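Local atomic coordinates of polyphosphate kinase (Porphyromonas gingivalis, PDB entry 2O8R), a protein that probably catalyses the reversible transfer of the terminal phosphate of ATP to build long chains of polyphosphate. Residues L18-E22 and T90-Q94; V35-I39 and I106-L110; L49-T54 and P266-M270; D344-H348 and L638-I642. The protein carries 3 engineered substitutions. All blocks are in the same frame, centred on the assembly; numbering follows the deposited sequence.

Interaction 1 of 4, residues L18-E22 and T90-Q94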
loop_
_atom_site.group_PDB
_atom_site.type_symbol
_atom_site.label_atom_id
_atom_site.label_comp_id
_atom_site.label_asym_id
_atom_site.label_seq_id
_atom_site.Cartn_x
_atom_site.Cartn_y
_atom_site.Cartn_z
ATOM N N LEU A 18 31.168 -3.935 4.127
ATOM C CA LEU A 18 31.304 -4.706 2.897
ATOM C C LEU A 18 31.572 -6.175 3.179
ATOM O O LEU A 18 31.146 -7.053 2.435
ATOM C CB LEU A 18 32.374 -4.086 1.988
ATOM C CG LEU A 18 31.903 -2.798 1.294
ATOM C CD1 LEU A 18 33.054 -2.013 0.674
ATOM C CD2 LEU A 18 30.825 -3.091 0.249
ATOM N N SER A 19 32.244 -6.431 4.293
ATOM C CA SER A 19 32.485 -7.783 4.769
ATOM C C SER A 19 31.172 -8.496 5.081
ATOM O O SER A 19 31.005 -9.683 4.790
ATOM C CB SER A 19 33.363 -7.727 6.022
ATOM O OG SER A 19 33.728 -9.018 6.449
ATOM N N PHE A 20 30.247 -7.750 5.680
ATOM C CA PHE A 20 28.924 -8.255 6.013
ATOM C C PHE A 20 28.164 -8.612 4.741
ATOM O O PHE A 20 27.562 -9.682 4.651
ATOM C CB PHE A 20 28.178 -7.223 6.865
ATOM C CG PHE A 20 26.689 -7.297 6.768
ATOM C CD1 PHE A 20 25.993 -8.370 7.318
ATOM C CD2 PHE A 20 25.973 -6.270 6.154
ATOM C CE1 PHE A 20 24.609 -8.437 7.238
ATOM C CE2 PHE A 20 24.587 -6.322 6.063
ATOM C CZ PHE A 20 23.900 -7.405 6.607
ATOM N N ASN A 21 28.218 -7.743 3.741
ATOM C CA ASN A 21 27.495 -8.034 2.519
ATOM C C ASN A 21 28.136 -9.170 1.731
ATOM O O ASN A 21 27.439 -9.896 1.025
ATOM C CB ASN A 21 27.252 -6.791 1.667
ATOM C CG ASN A 21 25.817 -6.704 1.167
ATOM O OD1 ASN A 21 24.883 -7.197 1.808
ATOM N ND2 ASN A 21 25.634 -6.076 0.017
ATOM N N GLU A 22 29.446 -9.351 1.891
ATOM C CA GLU A 22 30.124 -10.551 1.387
ATOM C C GLU A 22 29.504 -11.830 1.981
ATOM O O GLU A 22 29.249 -12.796 1.262
ATOM C CB GLU A 22 31.616 -10.490 1.703
ATOM C CG GLU A 22 32.384 -11.785 1.454
ATOM C CD GLU A 22 33.384 -11.707 0.298
ATOM O OE1 GLU A 22 34.185 -12.661 0.166
ATOM O OE2 GLU A 22 33.382 -10.712 -0.470
ATOM N N THR A 90 36.366 -3.292 -4.070
ATOM C CA THR A 90 35.703 -4.406 -3.411
ATOM C C THR A 90 34.402 -4.753 -4.108
ATOM O O THR A 90 34.141 -5.931 -4.364
ATOM C CB THR A 90 35.485 -4.126 -1.911
ATOM O OG1 THR A 90 36.708 -4.384 -1.222
ATOM C CG2 THR A 90 34.404 -5.029 -1.320
ATOM N N VAL A 91 33.611 -3.732 -4.443
ATOM C CA VAL A 91 32.310 -3.960 -5.073
ATOM C C VAL A 91 32.475 -4.644 -6.421
ATOM O O VAL A 91 31.777 -5.604 -6.714
ATOM C CB VAL A 91 31.479 -2.672 -5.208
ATOM C CG1 VAL A 91 30.193 -2.952 -5.958
ATOM C CG2 VAL A 91 31.146 -2.116 -3.836
ATOM N N ILE A 92 33.437 -4.185 -7.213
ATOM C CA ILE A 92 33.705 -4.787 -8.521
ATOM C C ILE A 92 34.017 -6.272 -8.391
ATOM O O ILE A 92 33.578 -7.086 -9.209
ATOM C CB ILE A 92 34.817 -4.023 -9.285
ATOM C CG1 ILE A 92 34.275 -2.684 -9.801
ATOM C CG2 ILE A 92 35.352 -4.846 -10.443
ATOM C CD1 ILE A 92 35.337 -1.734 -10.306
ATOM N N ARG A 93 34.738 -6.619 -7.330
ATOM C CA ARG A 93 35.081 -8.003 -7.047
ATOM C C ARG A 93 33.839 -8.818 -6.652
ATOM O O ARG A 93 33.624 -9.923 -7.153
ATOM C CB ARG A 93 36.170 -8.073 -5.967
ATOM C CG ARG A 93 36.776 -9.456 -5.789
ATOM C CD ARG A 93 37.626 -9.581 -4.531
ATOM N NE ARG A 93 36.941 -9.116 -3.322
ATOM C CZ ARG A 93 36.067 -9.826 -2.607
ATOM N NH1 ARG A 93 35.731 -11.062 -2.961
ATOM N NH2 ARG A 93 35.523 -9.291 -1.527
ATOM N N GLN A 94 33.016 -8.249 -5.776
ATOM C CA GLN A 94 31.816 -8.927 -5.285
ATOM C C GLN A 94 30.818 -9.131 -6.410
ATOM O O GLN A 94 30.141 -10.161 -6.493
ATOM C CB GLN A 94 31.182 -8.120 -4.156
ATOM C CG GLN A 94 32.057 -8.063 -2.927
ATOM C CD GLN A 94 31.387 -7.420 -1.742
ATOM O OE1 GLN A 94 30.572 -6.505 -1.881
ATOM N NE2 GLN A 94 31.738 -7.893 -0.551
#
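Gln94 and Leu18 meet where helices 13-29 and 83-112 run side by side in the same direction, 2° apart over these turns. The amide of Gln94 is the central group. Its NE2 donates to the backbone oxygen of Leu18 (NE2 to O 3.2 Å) from above the carbonyl plane, while the helical bond from Glu22 N reaches that oxygen from the other face. The same NE2 also donates to Glu22 OE2 at 3.3 Å, on the anti lone pair of the carboxylate. Both acceptors lie close to the amide plane, which fixes the rotation of the amide. On the buried side, Leu18 CD1 packs against Thr90 CG2 at 3.9 Å, and Leu18 CD2 lies 4.2 Å from Val91 CG2; Leu49 and Tyr53 of helix 35-63 close over Val91.

The other side is looser and more open to solvent. Here exposed Arg93 turns back through a bend at chi3 (51°), and its NH2 forms a salt bridge with OE2 of partly exposed Glu22 at 2.8 Å. The oxygen stands at the edge of the guanidinium, but the two planes are 49° apart, and this single bond from NH2 to OE2 does not make a flat bidentate bridge. Glu22 OE2 thus receives two donors, a gathering that would favour its charged form. Asn21, on the inner side, bonds to Asn48, a predicted ATP-binding residue. The arrangement is that of a parallel helix pair in the helical N-terminal domain, joined through helix 35-63 and lying beside the probable nucleotide site.

Interaction 2 of 4, residues V35-I39 and I106-L110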
loop_
_atom_site.group_PDB
_atom_site.type_symbol
_atom_site.label_atom_id
_atom_site.label_comp_id
_atom_site.label_asym_id
_atom_site.label_seq_id
_atom_site.Cartn_x
_atom_site.Cartn_y
_atom_site.Cartn_z
ATOM N N VAL A 35 17.051 -23.657 -3.494
ATOM C CA VAL A 35 17.400 -22.539 -4.410
ATOM C C VAL A 35 16.796 -21.206 -4.047
ATOM O O VAL A 35 17.496 -20.196 -4.056
ATOM C CB VAL A 35 17.002 -22.730 -5.897
ATOM C CG1 VAL A 35 18.212 -22.970 -6.742
ATOM C CG2 VAL A 35 15.868 -23.759 -6.100
ATOM N N TYR A 36 15.496 -21.198 -3.746
ATOM C CA TYR A 36 14.831 -19.937 -3.517
ATOM C C TYR A 36 15.366 -19.212 -2.289
ATOM O O TYR A 36 15.359 -17.986 -2.243
ATOM C CB TYR A 36 13.305 -20.074 -3.576
ATOM C CG TYR A 36 12.837 -20.086 -5.019
ATOM C CD1 TYR A 36 12.741 -21.279 -5.742
ATOM C CD2 TYR A 36 12.543 -18.896 -5.679
ATOM C CE1 TYR A 36 12.342 -21.277 -7.073
ATOM C CE2 TYR A 36 12.137 -18.886 -6.997
ATOM C CZ TYR A 36 12.049 -20.071 -7.688
ATOM O OH TYR A 36 11.659 -20.030 -8.996
ATOM N N ASP A 37 15.905 -19.973 -1.336
ATOM C CA ASP A 37 16.615 -19.380 -0.202
ATOM C C ASP A 37 17.800 -18.570 -0.681
ATOM O O ASP A 37 18.015 -17.455 -0.217
ATOM C CB ASP A 37 17.104 -20.445 0.782
ATOM C CG ASP A 37 15.971 -21.206 1.430
ATOM O OD1 ASP A 37 14.779 -20.889 1.179
ATOM O OD2 ASP A 37 16.287 -22.130 2.198
ATOM N N ARG A 38 18.557 -19.140 -1.614
ATOM C CA ARG A 38 19.735 -18.486 -2.150
ATOM C C ARG A 38 19.363 -17.275 -2.996
ATOM O O ARG A 38 19.961 -16.204 -2.854
ATOM C CB ARG A 38 20.559 -19.476 -2.960
ATOM C CG ARG A 38 20.997 -20.673 -2.148
ATOM C CD ARG A 38 21.865 -21.560 -2.980
ATOM N NE ARG A 38 21.188 -22.780 -3.386
ATOM C CZ ARG A 38 21.629 -23.592 -4.339
ATOM N NH1 ARG A 38 22.740 -23.306 -5.005
ATOM N NH2 ARG A 38 20.944 -24.680 -4.647
ATOM N N ILE A 39 18.364 -17.444 -3.856
ATOM C CA ILE A 39 17.848 -16.359 -4.691
ATOM C C ILE A 39 17.429 -15.129 -3.870
ATOM O O ILE A 39 17.763 -13.983 -4.236
ATOM C CB ILE A 39 16.664 -16.844 -5.555
ATOM C CG1 ILE A 39 17.161 -17.860 -6.597
ATOM C CG2 ILE A 39 15.935 -15.653 -6.201
ATOM C CD1 ILE A 39 16.217 -18.086 -7.757
ATOM N N ILE A 106 22.859 -20.694 -9.793
ATOM C CA ILE A 106 21.424 -20.444 -9.679
ATOM C C ILE A 106 20.630 -20.881 -10.918
ATOM O O ILE A 106 19.809 -21.803 -10.821
ATOM C CB ILE A 106 21.122 -18.990 -9.337
ATOM C CG1 ILE A 106 21.933 -18.570 -8.110
ATOM C CG2 ILE A 106 19.616 -18.794 -9.114
ATOM C CD1 ILE A 106 21.398 -19.078 -6.810
ATOM N N LEU A 107 20.892 -20.254 -12.067
ATOM C CA LEU A 107 20.188 -20.615 -13.317
ATOM C C LEU A 107 20.240 -22.111 -13.644
ATOM O O LEU A 107 19.199 -22.708 -13.949
ATOM C CB LEU A 107 20.638 -19.769 -14.521
ATOM C CG LEU A 107 20.290 -18.293 -14.384
ATOM C CD1 LEU A 107 20.607 -17.499 -15.631
ATOM C CD2 LEU A 107 18.838 -18.200 -14.028
ATOM N N PRO A 108 21.436 -22.722 -13.571
ATOM C CA PRO A 108 21.547 -24.179 -13.684
ATOM C C PRO A 108 20.736 -24.969 -12.657
ATOM O O PRO A 108 20.142 -25.981 -13.012
ATOM C CB PRO A 108 23.043 -24.429 -13.465
ATOM C CG PRO A 108 23.677 -23.202 -13.890
ATOM C CD PRO A 108 22.765 -22.109 -13.440
ATOM N N THR A 109 20.721 -24.533 -11.397
ATOM C CA THR A 109 19.966 -25.257 -10.366
ATOM C C THR A 109 18.459 -25.135 -10.593
ATOM O O THR A 109 17.720 -26.097 -10.416
ATOM C CB THR A 109 20.296 -24.759 -8.954
ATOM O OG1 THR A 109 21.698 -24.543 -8.838
ATOM C CG2 THR A 109 19.887 -25.770 -7.930
ATOM N N LEU A 110 18.010 -23.948 -10.998
ATOM C CA LEU A 110 16.609 -23.742 -11.374
ATOM C C LEU A 110 16.170 -24.737 -12.447
ATOM O O LEU A 110 15.087 -25.303 -12.371
ATOM C CB LEU A 110 16.377 -22.301 -11.834
ATOM C CG LEU A 110 16.316 -21.218 -10.732
ATOM C CD1 LEU A 110 16.446 -19.835 -11.344
ATOM C CD2 LEU A 110 15.053 -21.285 -9.866
#
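Ile39 and Leu110 reach toward each other tip to tip, with Ile39 CD1 and Leu110 CD1 4.0 Å apart, where helices 35-63 and 83-112 pass in nearly opposite directions. Their axes make an angle of 153° and stand 10.6 Å apart. Ile106 meets Ile39 differently, the two side chains crossing at a slant: with CG1 beside the backbone N (chi1 -52°), the CG2 methyl of Ile106 is left opposite that N and lies against Ile39 CG1 at 3.6 Å. The other branch of Ile106 ends in CD1, which turns to the CB of Arg38 at 4.0 Å. Ile106 thus touches two consecutive residues of the facing helix, one with each branch.

Val35 and Thr109 slide past one another in opposite senses, bringing Val35 CG1 to 3.5 Å from Thr109 CG2. That methyl also lies beside the Arg38 side chain, which crosses Thr109 at about a right angle. The polar ends look to their own helices and approaches: Thr109 OG1 bonds to Gln105 O, and Arg38 NE to Leu33 O. Tyr36 stands almost square to Leu110, whose CD2 lies 3.7 Å from the phenolic OH of Tyr36; that OH makes a weak hydrogen bond to Pro310 O, while Ile115 of strand 115-118 touches both residues. Apolar interdigitation without polar bonds between the segments is what holds this buried surface, an antiparallel pairing of consecutive long helices in the N-terminal domain.

Interaction 3 of 4, residues L49-T54 and P266-M270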
loop_
_atom_site.group_PDB
_atom_site.type_symbol
_atom_site.label_atom_id
_atom_site.label_comp_id
_atom_site.label_asym_id
_atom_site.label_seq_id
_atom_site.Cartn_x
_atom_site.Cartn_y
_atom_site.Cartn_z
ATOM N N LEU A 49 23.363 -3.183 -0.972
ATOM C CA LEU A 49 24.377 -2.413 -1.673
ATOM C C LEU A 49 23.758 -1.161 -2.293
ATOM O O LEU A 49 24.440 -0.175 -2.562
ATOM C CB LEU A 49 25.047 -3.271 -2.736
ATOM C CG LEU A 49 26.266 -2.665 -3.425
ATOM C CD1 LEU A 49 27.297 -2.249 -2.386
ATOM C CD2 LEU A 49 26.864 -3.632 -4.435
ATOM N N GLU A 50 22.450 -1.194 -2.496
ATOM C CA GLU A 50 21.756 -0.024 -2.997
ATOM C C GLU A 50 21.687 1.021 -1.892
ATOM O O GLU A 50 21.945 2.197 -2.127
ATOM C CB GLU A 50 20.364 -0.408 -3.492
ATOM C CG GLU A 50 19.555 0.738 -4.071
ATOM C CD GLU A 50 20.120 1.281 -5.370
ATOM O OE1 GLU A 50 20.451 0.488 -6.282
ATOM O OE2 GLU A 50 20.223 2.516 -5.480
ATOM N N GLU A 51 21.362 0.565 -0.685
ATOM C CA GLU A 51 21.259 1.415 0.498
ATOM C C GLU A 51 22.616 2.017 0.869
ATOM O O GLU A 51 22.727 3.218 1.100
ATOM C CB GLU A 51 20.681 0.602 1.664
ATOM C CG GLU A 51 20.526 1.354 2.980
ATOM C CD GLU A 51 19.315 2.274 3.016
ATOM O OE1 GLU A 51 18.403 2.124 2.172
ATOM O OE2 GLU A 51 19.269 3.151 3.902
ATOM N N PHE A 52 23.637 1.168 0.899
ATOM C CA PHE A 52 25.019 1.568 1.102
ATOM C C PHE A 52 25.417 2.661 0.131
ATOM O O PHE A 52 25.989 3.667 0.532
ATOM C CB PHE A 52 25.930 0.368 0.900
ATOM C CG PHE A 52 27.373 0.607 1.268
ATOM C CD1 PHE A 52 27.771 0.651 2.601
ATOM C CD2 PHE A 52 28.346 0.736 0.275
ATOM C CE1 PHE A 52 29.111 0.828 2.941
ATOM C CE2 PHE A 52 29.685 0.918 0.602
ATOM C CZ PHE A 52 30.070 0.960 1.941
ATOM N N TYR A 53 25.121 2.471 -1.147
ATOM C CA TYR A 53 25.452 3.500 -2.119
ATOM C C TYR A 53 24.737 4.828 -1.839
ATOM O O TYR A 53 25.389 5.870 -1.787
ATOM C CB TYR A 53 25.242 3.008 -3.555
ATOM C CG TYR A 53 26.511 2.483 -4.188
ATOM C CD1 TYR A 53 26.945 1.180 -3.956
ATOM C CD2 TYR A 53 27.296 3.298 -4.999
ATOM C CE1 TYR A 53 28.116 0.694 -4.530
ATOM C CE2 TYR A 53 28.471 2.818 -5.573
ATOM C CZ TYR A 53 28.868 1.514 -5.336
ATOM O OH TYR A 53 30.027 1.042 -5.893
ATOM N N THR A 54 23.424 4.801 -1.602
ATOM C CA THR A 54 22.680 6.069 -1.503
ATOM C C THR A 54 22.913 6.888 -0.235
ATOM O O THR A 54 22.646 8.087 -0.229
ATOM C CB THR A 54 21.149 5.933 -1.741
ATOM O OG1 THR A 54 20.501 5.479 -0.550
ATOM C CG2 THR A 54 20.849 5.000 -2.894
ATOM N N PRO A 266 24.309 11.583 -8.546
ATOM C CA PRO A 266 24.474 10.213 -9.033
ATOM C C PRO A 266 25.630 9.511 -8.332
ATOM O O PRO A 266 26.774 9.674 -8.750
ATOM C CB PRO A 266 24.808 10.400 -10.522
ATOM C CG PRO A 266 24.237 11.718 -10.874
ATOM C CD PRO A 266 24.331 12.571 -9.638
ATOM N N THR A 267 25.337 8.738 -7.283
ATOM C CA THR A 267 26.375 7.994 -6.543
ATOM C C THR A 267 26.928 6.832 -7.364
ATOM O O THR A 267 28.090 6.435 -7.216
ATOM C CB THR A 267 25.847 7.375 -5.231
ATOM O OG1 THR A 267 25.209 6.128 -5.527
ATOM C CG2 THR A 267 24.872 8.301 -4.525
ATOM N N ARG A 268 26.071 6.285 -8.215
ATOM C CA ARG A 268 26.412 5.136 -9.026
ATOM C C ARG A 268 25.803 5.312 -10.414
ATOM O O ARG A 268 24.701 5.853 -10.550
ATOM C CB ARG A 268 25.864 3.874 -8.351
ATOM C CG ARG A 268 26.347 2.565 -8.925
ATOM C CD ARG A 268 26.210 1.432 -7.918
ATOM N NE ARG A 268 24.825 1.049 -7.659
ATOM C CZ ARG A 268 24.469 0.041 -6.865
ATOM N NH1 ARG A 268 25.394 -0.677 -6.247
ATOM N NH2 ARG A 268 23.191 -0.253 -6.687
ATOM N N PHE A 269 26.539 4.894 -11.439
ATOM C CA PHE A 269 25.957 4.674 -12.760
ATOM C C PHE A 269 26.454 3.342 -13.299
ATOM O O PHE A 269 27.606 3.203 -13.687
ATOM C CB PHE A 269 26.268 5.813 -13.732
ATOM C CG PHE A 269 25.598 5.655 -15.074
ATOM C CD1 PHE A 269 24.332 6.176 -15.291
ATOM C CD2 PHE A 269 26.227 4.969 -16.112
ATOM C CE1 PHE A 269 23.706 6.022 -16.522
ATOM C CE2 PHE A 269 25.612 4.812 -17.338
ATOM C CZ PHE A 269 24.346 5.335 -17.546
HETATM N N MSE A 270 25.565 2.364 -13.328
HETATM C CA MSE A 270 25.936 0.987 -13.587
HETATM C C MSE A 270 25.394 0.570 -14.944
HETATM O O MSE A 270 24.271 0.925 -15.301
HETATM C CB MSE A 270 25.348 0.128 -12.474
HETATM C CG MSE A 270 25.654 -1.348 -12.513
HETATM SE SE MSE A 270 24.488 -2.134 -11.176
HETATM C CE MSE A 270 24.717 -4.043 -11.526
#
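A classic beta bulge at the start of strand 268-272, where Thr267 and Arg268 both face Ser235, presents these two residues to Tyr53 on helix 35-63. Arg268 lies across one face of the tyrosine ring. Its CD sits over the ring centre in a CH-pi contact, 3.5 Å from the centroid, and its CZ follows at 4.3 Å from the same centroid as a cation-pi partner. The guanidinium does not lie flat, its plane being tilted 37° from the ring. A bend at chi3 (70°) keeps the guanidinium over the ring while its NH2 reaches Glu50, where NH2 of Arg268 and OE1 of Glu50 form a salt bridge of 2.9 Å whose hydrogen bond is weak.

The bulge belongs to the mixed sheet of the middle domain, so the contact ties that sheet to the helical N-terminal domain. Neighbouring strand 225-235 completes the polar network: Lys233 also pairs with Glu50 OE1, and Ser235 OG bonds to both Glu50 OE2 and Arg268 NE. Leu49 covers the guanidinium edge, with CG 3.6 Å from Arg268 NH1. At the ring edge Thr267 OG1 lies 3.6 Å from Tyr53 CD2, and Thr267 CG2 faces the backbone oxygen of Tyr53 at 3.7 Å.

Interaction 4 of 4, residues D344-H348 and L638-I642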
loop_
_atom_site.group_PDB
_atom_site.type_symbol
_atom_site.label_atom_id
_atom_site.label_comp_id
_atom_site.label_asym_id
_atom_site.label_seq_id
_atom_site.Cartn_x
_atom_site.Cartn_y
_atom_site.Cartn_z
ATOM N N ASP A 344 7.355 -13.290 35.077
ATOM C CA ASP A 344 7.982 -12.717 33.901
ATOM C C ASP A 344 7.963 -13.699 32.761
ATOM O O ASP A 344 8.039 -14.905 32.965
ATOM C CB ASP A 344 9.439 -12.367 34.175
ATOM C CG ASP A 344 9.591 -11.180 35.077
ATOM O OD1 ASP A 344 8.565 -10.523 35.371
ATOM O OD2 ASP A 344 10.740 -10.910 35.488
ATOM N N TYR A 345 7.882 -13.168 31.551
ATOM C CA TYR A 345 7.947 -13.990 30.363
ATOM C C TYR A 345 8.992 -13.451 29.360
ATOM O O TYR A 345 9.254 -12.250 29.272
ATOM C CB TYR A 345 6.545 -14.155 29.747
ATOM C CG TYR A 345 5.612 -15.028 30.569
ATOM C CD1 TYR A 345 5.433 -16.386 30.271
ATOM C CD2 TYR A 345 4.910 -14.496 31.647
ATOM C CE1 TYR A 345 4.581 -17.190 31.042
ATOM C CE2 TYR A 345 4.062 -15.283 32.414
ATOM C CZ TYR A 345 3.894 -16.620 32.108
ATOM O OH TYR A 345 3.043 -17.368 32.897
ATOM N N LEU A 346 9.602 -14.365 28.629
ATOM C CA LEU A 346 10.545 -14.022 27.592
ATOM C C LEU A 346 9.970 -14.579 26.310
ATOM O O LEU A 346 9.673 -15.766 26.223
ATOM C CB LEU A 346 11.863 -14.717 27.881
ATOM C CG LEU A 346 13.188 -14.039 27.618
ATOM C CD1 LEU A 346 13.213 -12.608 28.173
ATOM C CD2 LEU A 346 14.229 -14.905 28.280
ATOM N N ILE A 347 9.790 -13.730 25.313
ATOM C CA ILE A 347 9.289 -14.207 24.033
ATOM C C ILE A 347 10.339 -14.000 22.960
ATOM O O ILE A 347 10.809 -12.885 22.732
ATOM C CB ILE A 347 8.002 -13.495 23.635
ATOM C CG1 ILE A 347 6.906 -13.730 24.686
ATOM C CG2 ILE A 347 7.580 -13.898 22.229
ATOM C CD1 ILE A 347 6.600 -15.189 24.982
ATOM N N HIS A 348 10.709 -15.093 22.317
ATOM C CA HIS A 348 11.725 -15.080 21.291
ATOM C C HIS A 348 11.058 -15.269 19.951
ATOM O O HIS A 348 10.612 -16.368 19.605
ATOM C CB HIS A 348 12.730 -16.202 21.538
ATOM C CG HIS A 348 13.311 -16.193 22.915
ATOM N ND1 HIS A 348 14.270 -15.285 23.311
ATOM C CD2 HIS A 348 13.070 -16.982 23.989
ATOM C CE1 HIS A 348 14.591 -15.513 24.571
ATOM N NE2 HIS A 348 13.878 -16.537 25.005
ATOM N N LEU A 638 14.763 -17.349 33.409
ATOM C CA LEU A 638 14.810 -16.559 32.182
ATOM C C LEU A 638 16.248 -16.268 31.753
ATOM O O LEU A 638 16.621 -16.571 30.613
ATOM C CB LEU A 638 14.014 -15.262 32.326
ATOM C CG LEU A 638 12.491 -15.362 32.344
ATOM C CD1 LEU A 638 11.893 -14.042 31.897
ATOM C CD2 LEU A 638 12.006 -16.480 31.432
ATOM N N ARG A 639 17.051 -15.713 32.668
ATOM C CA ARG A 639 18.496 -15.518 32.433
ATOM C C ARG A 639 19.219 -16.777 31.950
ATOM O O ARG A 639 20.139 -16.702 31.127
ATOM C CB ARG A 639 19.199 -15.043 33.701
ATOM C CG ARG A 639 19.385 -13.556 33.822
ATOM C CD ARG A 639 20.468 -13.206 34.846
ATOM N NE ARG A 639 20.489 -14.167 35.942
ATOM C CZ ARG A 639 19.759 -14.074 37.050
ATOM N NH1 ARG A 639 18.943 -13.046 37.244
ATOM N NH2 ARG A 639 19.855 -15.019 37.971
ATOM N N ARG A 640 18.808 -17.925 32.489
ATOM C CA ARG A 640 19.418 -19.203 32.154
ATOM C C ARG A 640 19.083 -19.569 30.717
ATOM O O ARG A 640 19.932 -20.087 29.986
ATOM C CB ARG A 640 18.957 -20.286 33.153
ATOM C CG ARG A 640 19.293 -21.755 32.822
ATOM C CD ARG A 640 20.765 -22.001 32.452
ATOM N NE ARG A 640 21.703 -21.198 33.234
ATOM C CZ ARG A 640 22.939 -20.897 32.841
ATOM N NH1 ARG A 640 23.396 -21.332 31.664
ATOM N NH2 ARG A 640 23.718 -20.154 33.623
ATOM N N GLU A 641 17.853 -19.269 30.310
ATOM C CA GLU A 641 17.392 -19.597 28.968
ATOM C C GLU A 641 18.177 -18.818 27.915
ATOM O O GLU A 641 18.612 -19.395 26.922
ATOM C CB GLU A 641 15.897 -19.331 28.845
ATOM C CG GLU A 641 15.256 -19.784 27.540
ATOM C CD GLU A 641 13.763 -19.482 27.514
ATOM O OE1 GLU A 641 13.377 -18.322 27.760
ATOM O OE2 GLU A 641 12.967 -20.404 27.264
ATOM N N ILE A 642 18.372 -17.519 28.150
ATOM C CA ILE A 642 19.061 -16.646 27.199
ATOM C C ILE A 642 20.474 -17.150 26.956
ATOM O O ILE A 642 20.935 -17.247 25.811
ATOM C CB ILE A 642 19.088 -15.197 27.702
ATOM C CG1 ILE A 642 17.700 -14.581 27.564
ATOM C CG2 ILE A 642 20.073 -14.359 26.918
ATOM C CD1 ILE A 642 17.550 -13.271 28.299
#
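Leu346 of strand 345-349 packs on Leu638, Glu641 and Ile642 of helix 636-651, and its side chain can be traced outward through the contact. Leu346 CB meets Leu638 CD2 at 4.0 Å and Glu641 OE1 at 3.9 Å. Beyond CG, the CD2 branch carries the packing: Leu346 CD2 reaches Ile642 CG1 at 3.6 Å, with the two side chains crossing at about a right angle, and lies 3.7 Å from the backbone oxygen of Leu638. Leu346 CD2 is also 3.6 Å from Glu641 OE1, so this one methyl touches all three residues. Leu479 of strand 474-481 and Ile613 of strand 610-614 add further apolar cover around Leu346.

Before and after this leucine the strand makes two lesser contacts. Leu638 CD1 packs on Asp344 CB at 3.7 Å, while the carboxylate of Asp344 turns to Thr481. At the other end His348 donates from NE2 to Glu641 OE1 in a weak bond of 3.3 Å; the oxygen lies in the plane of the imidazole, whereas the carboxylate is turned 79° from it. An extended chain carries Glu641 that far, and its OE2 is engaged in a salt bridge with Lys689 of helix 678-691, which would favour a charged carboxylate. Strand and helix run roughly along one another, 21° apart. A helix of the second C-terminal domain here packs on the sheet of the first, joining two domains of the phospholipase D clan.

In the fold
Interactions 1 to 3 draw on helices 13-29, 35-63 and 83-112. Interactions 1 and 2 share helix 83-112, with centres 20 Å apart and no touching atoms. Interaction 3 adjoins interaction 1, their centres 13 Å apart: Leu49 CD2 packs on Val91 CG1 at 3.7 Å, so the helix core continues to the middle-domain sheet. Both lie near the predicted ATP-binding Asn48, and a sulfate, probably from the crystallisation liquor though it may mark a pocket, is about 5 Å from the Leu49 side chain. Interaction 4 stands apart, 36 Å from interaction 1 between centres, joining the C-terminal domains; its His348 side chain is about 11 Å from those of Tyr474 and His597, also predicted ATP ligands.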